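Side-chain contacts in beta-galactosidase (Geobacillus stearothermophilus, PDB 4OIF), which probably hydrolyses terminal non-reducing beta-D-galactose residues from beta-D-galactosides, as a zinc-containing, trimeric member of glycosyl hydrolase family 42: residues F67-L70 against D71-D75; R138-A141 against E142-D146; I264-Q267 against G268-Y271; G430-A433 against E434-R437. All coordinates share one frame; numbering follows the deposited sequence. Where two conformers were deposited one is given.

Contact 1: residues F67-L70 against D71-D75; sequences FEWL and DKVFD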
loop_
_atom_site.group_PDB
_atom_site.type_symbol
_atom_site.label_atom_id
_atom_site.label_comp_id
_atom_site.label_asym_id
_atom_site.label_seq_id
_atom_site.Cartn_x
_atom_site.Cartn_y
_atom_site.Cartn_z
ATOM N N PHE A 67 26.930 8.942 37.681
ATOM C CA PHE A 67 28.049 8.299 36.984
ATOM C C PHE A 67 28.617 7.077 37.715
ATOM O O PHE A 67 29.441 6.353 37.152
ATOM C CB PHE A 67 29.196 9.294 36.753
ATOM C CG PHE A 67 28.913 10.321 35.707
ATOM C CD1 PHE A 67 28.855 9.967 34.370
ATOM C CD2 PHE A 67 28.724 11.647 36.056
ATOM C CE1 PHE A 67 28.605 10.915 33.397
ATOM C CE2 PHE A 67 28.469 12.605 35.092
ATOM C CZ PHE A 67 28.409 12.239 33.757
ATOM N N GLU A 68 28.191 6.845 38.956
ATOM C CA GLU A 68 28.819 5.809 39.779
ATOM C C GLU A 68 28.693 4.424 39.149
ATOM O O GLU A 68 29.684 3.667 39.082
ATOM C CB GLU A 68 28.232 5.806 41.190
ATOM C CG GLU A 68 28.339 7.158 41.917
ATOM C CD GLU A 68 27.286 8.177 41.451
ATOM O OE1 GLU A 68 26.086 7.819 41.377
ATOM O OE2 GLU A 68 27.663 9.334 41.149
ATOM N N TRP A 69 27.501 4.102 38.651
ATOM C CA TRP A 69 27.295 2.785 38.044
ATOM C C TRP A 69 28.246 2.577 36.851
ATOM O O TRP A 69 28.779 1.481 36.657
ATOM C CB TRP A 69 25.832 2.593 37.614
ATOM C CG TRP A 69 25.398 3.529 36.535
ATOM C CD1 TRP A 69 24.809 4.752 36.699
ATOM C CD2 TRP A 69 25.538 3.335 35.126
ATOM N NE1 TRP A 69 24.577 5.326 35.481
ATOM C CE2 TRP A 69 25.016 4.480 34.496
ATOM C CE3 TRP A 69 26.069 2.312 34.335
ATOM C CZ2 TRP A 69 24.995 4.626 33.110
ATOM C CZ3 TRP A 69 26.049 2.459 32.959
ATOM C CH2 TRP A 69 25.512 3.603 32.361
ATOM N N LEU A 70 28.483 3.639 36.079
ATOM C CA LEU A 70 29.342 3.529 34.908
ATOM C C LEU A 70 30.819 3.423 35.342
ATOM O O LEU A 70 31.622 2.727 34.693
ATOM C CB LEU A 70 29.108 4.709 33.948
ATOM C CG LEU A 70 29.996 4.823 32.703
ATOM C CD1 LEU A 70 29.938 3.584 31.829
ATOM C CD2 LEU A 70 29.600 6.044 31.901
ATOM N N ASP A 71 31.164 4.085 36.446
ATOM C CA ASP A 71 32.495 3.952 37.038
ATOM C C ASP A 71 32.761 2.494 37.333
ATOM O O ASP A 71 33.828 1.932 36.988
ATOM C CB ASP A 71 32.617 4.730 38.340
ATOM C CG ASP A 71 32.475 6.224 38.162
ATOM O OD1 ASP A 71 32.545 6.744 37.027
ATOM O OD2 ASP A 71 32.305 6.884 39.196
ATOM N N LYS A 72 31.768 1.888 37.984
ATOM C CA LYS A 72 31.907 0.503 38.378
ATOM C C LYS A 72 31.961 -0.393 37.150
ATOM O O LYS A 72 32.702 -1.368 37.146
ATOM C CB LYS A 72 30.786 0.070 39.322
ATOM C CG LYS A 72 30.795 -1.430 39.578
ATOM C CD LYS A 72 30.478 -1.796 41.020
ATOM C CE LYS A 72 30.536 -3.309 41.219
ATOM N NZ LYS A 72 29.564 -4.023 40.334
ATOM N N VAL A 73 31.207 -0.060 36.106
ATOM C CA VAL A 73 31.304 -0.824 34.860
ATOM C C VAL A 73 32.726 -0.772 34.262
ATOM O O VAL A 73 33.272 -1.813 33.883
ATOM C CB VAL A 73 30.263 -0.336 33.814
ATOM C CG1 VAL A 73 30.629 -0.789 32.392
ATOM C CG2 VAL A 73 28.864 -0.813 34.202
ATOM N N PHE A 74 33.322 0.422 34.193
ATOM C CA PHE A 74 34.669 0.588 33.625
ATOM C C PHE A 74 35.679 -0.217 34.404
ATOM O O PHE A 74 36.507 -0.955 33.825
ATOM C CB PHE A 74 35.109 2.051 33.620
ATOM C CG PHE A 74 34.839 2.769 32.323
ATOM C CD1 PHE A 74 33.586 3.311 32.059
ATOM C CD2 PHE A 74 35.844 2.923 31.381
ATOM C CE1 PHE A 74 33.335 3.977 30.876
ATOM C CE2 PHE A 74 35.598 3.589 30.194
ATOM C CZ PHE A 74 34.336 4.121 29.943
ATOM N N ASP A 75 35.595 -0.087 35.728
ATOM C CA ASP A 75 36.518 -0.817 36.586
ATOM C C ASP A 75 36.342 -2.326 36.431
ATOM O O ASP A 75 37.318 -3.038 36.279
ATOM C CB ASP A 75 36.357 -0.397 38.046
ATOM C CG ASP A 75 36.996 0.955 38.331
ATOM O OD1 ASP A 75 37.727 1.461 37.445
ATOM O OD2 ASP A 75 36.772 1.511 39.432
#
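L70 and F74 lie side by side on the buried flank of helix 68-79, a helix of the TIM-barrel domain, and they form the tight half of this contact. With CG anti to the backbone N (chi1 176°), the leucine swings forward beside its own carbonyl carbon and brings CD1 to 3.5 Å from F74 CE1. The phenylalanine also turns its ring edge to the turn before it: L70 O lies near the ring plane, 3.3 Å from F74 CD1, and the same oxygen accepts the helical bond from F74 N at 2.9 Å. One carbonyl is thus flanked by an N-H and an aromatic edge. Y144 of helix 127-144 and side chains of strand 83-87 close over this flank.

Packing slackens toward W69 and V73, which point the same way but meet lightly, V73 CG2 lying 4.2 Å from W69 CE3, at the indole edge. The indole is held from elsewhere too, with NE1 bonded to A57 O.

On the solvent side, E68 and K72 are joined through the backbone alone, K72 N to E68 O at 3.0 Å, while the lysine bends away to a salt bridge with D76. E68 OE2 stays 5.6 Å from D71 OD2; the charges are alike, though that of D71 is probably offset by its salt bridge to R143 of helix 127-144. Y144 OH is the other partner of this carboxylate. It folds back beside its own N, so that OD1 comes 3.1 Å from F67 O, acceptor facing acceptor, while D71 N donates to that same F67 O.

Contact 2: residues R138-A141 against E142-D146; sequences RLLA and ERYGD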
loop_
_atom_site.group_PDB
_atom_site.type_symbol
_atom_site.label_atom_id
_atom_site.label_comp_id
_atom_site.label_asym_id
_atom_site.label_seq_id
_atom_site.Cartn_x
_atom_site.Cartn_y
_atom_site.Cartn_z
ATOM N N ARG A 138 31.452 16.162 27.101
ATOM C CA ARG A 138 32.556 16.703 27.877
ATOM C C ARG A 138 32.675 16.062 29.265
ATOM O O ARG A 138 33.772 15.723 29.684
ATOM C CB ARG A 138 32.422 18.209 28.008
ATOM C CG ARG A 138 33.532 18.854 28.803
ATOM C CD ARG A 138 33.438 20.351 28.708
ATOM N NE ARG A 138 33.607 20.811 27.334
ATOM C CZ ARG A 138 34.791 20.979 26.754
ATOM N NH1 ARG A 138 35.902 20.719 27.435
ATOM N NH2 ARG A 138 34.864 21.402 25.498
ATOM N N LEU A 139 31.563 15.887 29.977
ATOM C CA LEU A 139 31.631 15.249 31.294
ATOM C C LEU A 139 32.192 13.841 31.146
ATOM O O LEU A 139 33.029 13.400 31.948
ATOM C CB LEU A 139 30.254 15.209 31.980
ATOM C CG LEU A 139 29.654 16.571 32.367
ATOM C CD1 LEU A 139 28.269 16.427 32.993
ATOM C CD2 LEU A 139 30.574 17.341 33.299
ATOM N N LEU A 140 31.741 13.143 30.108
ATOM C CA LEU A 140 32.224 11.789 29.869
ATOM C C LEU A 140 33.735 11.768 29.632
ATOM O O LEU A 140 34.437 10.980 30.270
ATOM C CB LEU A 140 31.498 11.146 28.687
ATOM C CG LEU A 140 30.096 10.596 28.975
ATOM C CD1 LEU A 140 29.398 10.271 27.673
ATOM C CD2 LEU A 140 30.131 9.378 29.904
ATOM N N ALA A 141 34.238 12.626 28.743
ATOM C CA ALA A 141 35.677 12.632 28.473
ATOM C C ALA A 141 36.466 13.060 29.714
ATOM O O ALA A 141 37.545 12.538 29.975
ATOM C CB ALA A 141 36.018 13.528 27.278
ATOM N N GLU A 142 35.922 13.988 30.484
ATOM C CA GLU A 142 36.567 14.411 31.716
ATOM C C GLU A 142 36.742 13.231 32.644
ATOM O O GLU A 142 37.817 13.042 33.207
ATOM C CB GLU A 142 35.763 15.496 32.444
ATOM C CG GLU A 142 35.763 16.861 31.795
ATOM C CD GLU A 142 34.950 17.880 32.589
ATOM O OE1 GLU A 142 34.191 17.470 33.493
ATOM O OE2 GLU A 142 35.068 19.087 32.302
ATOM N N ARG A 143 35.679 12.443 32.810
ATOM C CA ARG A 143 35.693 11.398 33.824
ATOM C C ARG A 143 36.389 10.107 33.387
ATOM O O ARG A 143 37.059 9.471 34.196
ATOM C CB ARG A 143 34.270 11.077 34.278
ATOM C CG ARG A 143 34.230 10.075 35.401
ATOM C CD ARG A 143 32.826 9.816 35.878
ATOM N NE ARG A 143 32.399 10.873 36.763
ATOM C CZ ARG A 143 32.226 10.724 38.065
ATOM N NH1 ARG A 143 32.411 9.541 38.619
ATOM N NH2 ARG A 143 31.846 11.758 38.799
ATOM N N TYR A 144 36.257 9.719 32.123
ATOM C CA TYR A 144 36.748 8.405 31.702
ATOM C C TYR A 144 37.928 8.462 30.733
ATOM O O TYR A 144 38.510 7.431 30.398
ATOM C CB TYR A 144 35.599 7.598 31.084
ATOM C CG TYR A 144 34.435 7.472 32.032
ATOM C CD1 TYR A 144 34.537 6.705 33.178
ATOM C CD2 TYR A 144 33.252 8.152 31.806
ATOM C CE1 TYR A 144 33.488 6.598 34.068
ATOM C CE2 TYR A 144 32.202 8.057 32.686
ATOM C CZ TYR A 144 32.322 7.273 33.815
ATOM O OH TYR A 144 31.268 7.168 34.696
ATOM N N GLY A 145 38.286 9.668 30.305
ATOM C CA GLY A 145 39.263 9.837 29.253
ATOM C C GLY A 145 40.612 9.209 29.523
ATOM O O GLY A 145 41.277 8.742 28.599
ATOM N N ASP A 146 41.013 9.172 30.792
ATOM C CA ASP A 146 42.313 8.612 31.153
ATOM C C ASP A 146 42.202 7.194 31.718
ATOM O O ASP A 146 43.181 6.622 32.185
ATOM C CB ASP A 146 43.027 9.521 32.156
ATOM C CG ASP A 146 42.322 9.585 33.498
ATOM O OD1 ASP A 146 41.135 9.199 33.584
ATOM O OD2 ASP A 146 42.963 10.046 34.469
HETATM O O HOH W 1 36.879 19.925 30.440
#
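E142 lays its carboxylate across two side chains of the preceding turn, OE2 lying 3.8 Å from R138 CG and OE1 3.6 Å from L139 CD2. The charges themselves do not meet: R138 NH1 is 5.2 Å from E142 OE2, and the two flat groups are turned 72° apart. A water fills in, lying at the guanidinium edge, taking a bond from NH1 and giving one of 2.7 Å to OE2. R143 follows, its N bonded to L139 O; a first torsion of -176° points CG away from its own N and carries the chain over the middle of the Y144 ring on its way to a salt bridge with D71. This stretch belongs to helix 127-144, in the TIM-barrel domain, seated against helix 68-79. Y144 crosses L140, its CE2 3.7 Å from L140 CD2, and reaches D71 with its hydroxyl. Without the ring, as with an alanine here, a gap is likely to open beside L140, and D71 would probably lose its hydroxyl partner. G145 N reaches A141 O at 3.0 Å from well above the carbonyl plane, with an N-H...O angle of only 132°.

Contact 3: residues I264-Q267 against G268-Y271; sequences IPFQ and GLDY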
loop_
_atom_site.group_PDB
_atom_site.type_symbol
_atom_site.label_atom_id
_atom_site.label_comp_id
_atom_site.label_asym_id
_atom_site.label_seq_id
_atom_site.Cartn_x
_atom_site.Cartn_y
_atom_site.Cartn_z
ATOM N N ILE A 264 22.153 -2.677 0.493
ATOM C CA ILE A 264 22.743 -1.633 -0.327
ATOM C C ILE A 264 23.337 -0.583 0.597
ATOM O O ILE A 264 23.060 -0.585 1.795
ATOM C CB ILE A 264 21.704 -1.016 -1.272
ATOM C CG1 ILE A 264 20.700 -0.176 -0.480
ATOM C CG2 ILE A 264 21.006 -2.122 -2.068
ATOM C CD1 ILE A 264 19.590 0.384 -1.313
ATOM N N PRO A 265 24.197 0.285 0.065
ATOM C CA PRO A 265 24.726 1.298 0.978
ATOM C C PRO A 265 23.603 2.120 1.585
ATOM O O PRO A 265 22.592 2.355 0.911
ATOM C CB PRO A 265 25.613 2.155 0.074
ATOM C CG PRO A 265 26.011 1.242 -1.032
ATOM C CD PRO A 265 24.896 0.270 -1.230
ATOM N N PHE A 266 23.764 2.511 2.847
ATOM C CA PHE A 266 22.796 3.370 3.506
ATOM C C PHE A 266 22.555 4.588 2.617
ATOM O O PHE A 266 23.508 5.189 2.105
ATOM C CB PHE A 266 23.288 3.779 4.895
ATOM C CG PHE A 266 22.360 4.704 5.617
ATOM C CD1 PHE A 266 21.071 4.301 5.939
ATOM C CD2 PHE A 266 22.776 5.974 5.993
ATOM C CE1 PHE A 266 20.208 5.153 6.611
ATOM C CE2 PHE A 266 21.921 6.830 6.671
ATOM C CZ PHE A 266 20.632 6.419 6.975
ATOM N N GLN A 267 21.281 4.919 2.403
ATOM C CA GLN A 267 20.910 5.947 1.445
ATOM C C GLN A 267 20.671 7.292 2.094
ATOM O O GLN A 267 20.593 8.301 1.402
ATOM C CB GLN A 267 19.666 5.526 0.665
ATOM C CG GLN A 267 19.945 4.468 -0.386
ATOM C CD GLN A 267 21.201 4.794 -1.164
ATOM O OE1 GLN A 267 21.211 5.710 -1.994
ATOM N NE2 GLN A 267 22.284 4.069 -0.877
ATOM N N GLY A 268 20.581 7.315 3.421
ATOM C CA GLY A 268 20.237 8.532 4.135
ATOM C C GLY A 268 21.340 9.558 4.322
ATOM O O GLY A 268 21.070 10.715 4.653
ATOM N N LEU A 269 22.585 9.140 4.123
ATOM C CA LEU A 269 23.737 10.014 4.343
ATOM C C LEU A 269 24.857 9.670 3.370
ATOM O O LEU A 269 25.043 8.509 3.004
ATOM C CB LEU A 269 24.243 9.887 5.782
ATOM C CG LEU A 269 23.367 10.411 6.915
ATOM C CD1 LEU A 269 23.930 9.980 8.259
ATOM C CD2 LEU A 269 23.245 11.929 6.832
ATOM N N ASP A 270 25.597 10.679 2.939
ATOM C CA ASP A 270 26.737 10.446 2.068
ATOM C C ASP A 270 27.955 10.033 2.910
ATOM O O ASP A 270 28.675 10.878 3.446
ATOM C CB ASP A 270 27.035 11.692 1.241
ATOM C CG ASP A 270 28.053 11.438 0.155
ATOM O OD1 ASP A 270 28.672 10.356 0.146
ATOM O OD2 ASP A 270 28.237 12.327 -0.699
ATOM N N TYR A 271 28.183 8.729 3.027
ATOM C CA TYR A 271 29.270 8.237 3.861
ATOM C C TYR A 271 30.647 8.542 3.278
ATOM O O TYR A 271 31.643 8.520 4.002
ATOM C CB TYR A 271 29.138 6.732 4.076
ATOM C CG TYR A 271 28.069 6.322 5.050
ATOM C CD1 TYR A 271 27.615 7.201 6.028
ATOM C CD2 TYR A 271 27.508 5.052 4.991
ATOM C CE1 TYR A 271 26.642 6.825 6.921
ATOM C CE2 TYR A 271 26.532 4.669 5.874
ATOM C CZ TYR A 271 26.105 5.556 6.842
ATOM O OH TYR A 271 25.135 5.158 7.731
#
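In F266 the ring carbon CG lies trans to N (chi1 178°), which sends the ring out against the backbone of G268, while Y271 keeps CG beside its own N (chi1 -75°) and comes in from the far end of the loop. The backbone of G268 lies on one face of the F266 ring: its N is 3.4 Å above the middle, and CA makes a CH-pi contact 3.9 Å from the centroid. L269 takes the edge instead, with CG in the ring plane 3.9 Å from F266 CE2. The side chains of F266 and Y271 cross at about a right angle, although the planes of the F266 and Y271 rings differ by just 26°; slid apart, the rings barely overlap, and the close approach is Y271 OH to F266 CD2, 3.0 Å. That hydroxyl is fixed by a bond to M257 N. With an alanine at F266 the ring is gone, and G268 is likely to lose the face it rests on, with a gap opening beside L269 and Y271. Y271 lies about 7 Å, side chain to side chain, from E158, the predicted proton donor. The loop runs from strand 264-265 into helix 271-274, which D270 caps, with F266 against strand 252-259 and W419 and W423 of helix 419-427 bonded to the carbonyls of F266 and Q267.

Contact 4: residues G430-A433 against E434-R437; sequences GFAA and ETKR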
loop_
_atom_site.group_PDB
_atom_site.type_symbol
_atom_site.label_atom_id
_atom_site.label_comp_id
_atom_site.label_asym_id
_atom_site.label_seq_id
_atom_site.Cartn_x
_atom_site.Cartn_y
_atom_site.Cartn_z
ATOM N N GLY A 430 11.914 9.112 -15.174
ATOM C CA GLY A 430 12.385 8.481 -16.392
ATOM C C GLY A 430 12.835 7.048 -16.171
ATOM O O GLY A 430 12.823 6.552 -15.041
ATOM N N PHE A 431 13.237 6.390 -17.254
ATOM C CA PHE A 431 13.572 4.973 -17.219
ATOM C C PHE A 431 12.404 4.169 -16.662
ATOM O O PHE A 431 11.254 4.373 -17.050
ATOM C CB PHE A 431 14.844 4.760 -16.397
ATOM C CG PHE A 431 15.936 5.751 -16.720
ATOM C CD1 PHE A 431 16.633 5.674 -17.929
ATOM C CD2 PHE A 431 16.254 6.767 -15.837
ATOM C CE1 PHE A 431 17.634 6.584 -18.248
ATOM C CE2 PHE A 431 17.260 7.692 -16.147
ATOM C CZ PHE A 431 17.950 7.595 -17.358
ATOM N N ALA A 432 12.703 3.255 -15.752
ATOM C CA ALA A 432 11.663 2.520 -15.036
ATOM C C ALA A 432 12.006 2.513 -13.553
ATOM O O ALA A 432 13.135 2.207 -13.180
ATOM C CB ALA A 432 11.513 1.106 -15.567
ATOM N N ALA A 433 11.026 2.869 -12.725
ATOM C CA ALA A 433 11.232 3.052 -11.292
ATOM C C ALA A 433 11.843 1.825 -10.636
ATOM O O ALA A 433 12.815 1.930 -9.881
ATOM C CB ALA A 433 9.913 3.393 -10.605
ATOM N N GLU A 434 11.272 0.662 -10.935
ATOM C CA GLU A 434 11.614 -0.541 -10.200
ATOM C C GLU A 434 12.861 -1.234 -10.722
ATOM O O GLU A 434 13.379 -2.122 -10.053
ATOM C CB GLU A 434 10.423 -1.508 -10.198
ATOM C CG GLU A 434 9.317 -1.063 -9.231
ATOM C CD GLU A 434 8.061 -1.925 -9.280
ATOM O OE1 GLU A 434 8.133 -3.085 -9.741
ATOM O OE2 GLU A 434 6.994 -1.434 -8.850
ATOM N N THR A 435 13.372 -0.818 -11.880
ATOM C CA THR A 435 14.519 -1.527 -12.468
ATOM C C THR A 435 15.828 -0.752 -12.479
ATOM O O THR A 435 16.831 -1.282 -12.943
ATOM C CB THR A 435 14.251 -1.959 -13.927
ATOM O OG1 THR A 435 14.191 -0.803 -14.779
ATOM C CG2 THR A 435 12.962 -2.759 -14.025
ATOM N N LYS A 436 15.815 0.491 -11.997
ATOM C CA LYS A 436 17.034 1.290 -11.938
ATOM C C LYS A 436 18.125 0.501 -11.211
ATOM O O LYS A 436 19.188 0.249 -11.772
ATOM C CB LYS A 436 16.784 2.637 -11.240
ATOM C CG LYS A 436 15.830 3.574 -11.968
ATOM C CD LYS A 436 15.648 4.869 -11.186
ATOM C CE LYS A 436 14.523 5.742 -11.742
ATOM N NZ LYS A 436 14.261 6.940 -10.856
ATOM N N ARG A 437 17.831 0.126 -9.966
ATOM C CA ARG A 437 18.607 -0.841 -9.184
ATOM C C ARG A 437 20.113 -0.637 -9.274
ATOM O O ARG A 437 20.861 -1.562 -9.597
ATOM C CB ARG A 437 18.231 -2.262 -9.620
ATOM C CG ARG A 437 16.745 -2.577 -9.395
ATOM C CD ARG A 437 16.398 -4.043 -9.660
ATOM N NE ARG A 437 17.121 -4.958 -8.780
ATOM C CZ ARG A 437 16.766 -5.230 -7.528
ATOM N NH1 ARG A 437 15.693 -4.660 -6.998
ATOM N NH2 ARG A 437 17.490 -6.072 -6.802
HETATM O O HOH W 2 11.329 6.802 -12.559
HETATM O O HOH W 3 15.251 0.687 -8.598
#
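A432 O receives both backbone bonds of this turn, which lies in the trimerisation domain between helices 419-427 and 438-451. Neither is strong: T435 N approaches at 3.3 Å with a fairly straight N-H, and K436 N at 3.4 Å with an angle of just 126°. The same oxygen is brushed by the lysine side chain, K436 CG lying 3.3 Å away.

K436 runs extended past A432 toward G430 and is buried, so its ammonium needs partners within the protein. L425 O and A428 O are its main acceptors; N426 O and a water 2.9 Å from G430 O, both weakly bound, must share what NZ has left to give. Backbone carbonyls at the end of helix 419-427 are thereby gathered round one amine, which would be expected to favour its charged form.

The hydroxyl of T435 bonds to Y555 OH, which is also hydrogen-bonded to A432 N. With chi1 at 69°, OG1 sits between its own N and carbonyl carbon and lies 3.4 Å from A432 CB. R597 donates to the carbonyls of T435 and K436.

One face of the loop meets a neighbouring subunit: N334 of that chain donates to F431 O, its V333 packs on A432, and its K332 makes a long, weak ion pair with E434.

R437, at the N-cap of helix 438-451, has its backbone N satisfied through a second water. That water accepts a hydrogen bond from R437 N and donates one to A433 O, 3.0 Å from each atom.

In the fold
Contacts 1 and 2 belong together: they sit on adjoining helices of the barrel domain, far from the annotated sites, and touch directly, D71 OD2 lying 2.7 Å from R143 NH1. Each has a buried apolar flank and a polar one toward solvent, strung on helical backbone bonds. Contact 3, deep in the chain and some 31 to 35 Å from those two centre to centre, relies on aromatic surface rather than backbone bonds, and lies closest to the predicted catalytic residues. Contact 4 belongs to the trimerisation domain and borders another subunit; it relies on weak backbone bonds, bridging waters and a buried lysine. Helix 419-427 bonds to both contact 3 and contact 4.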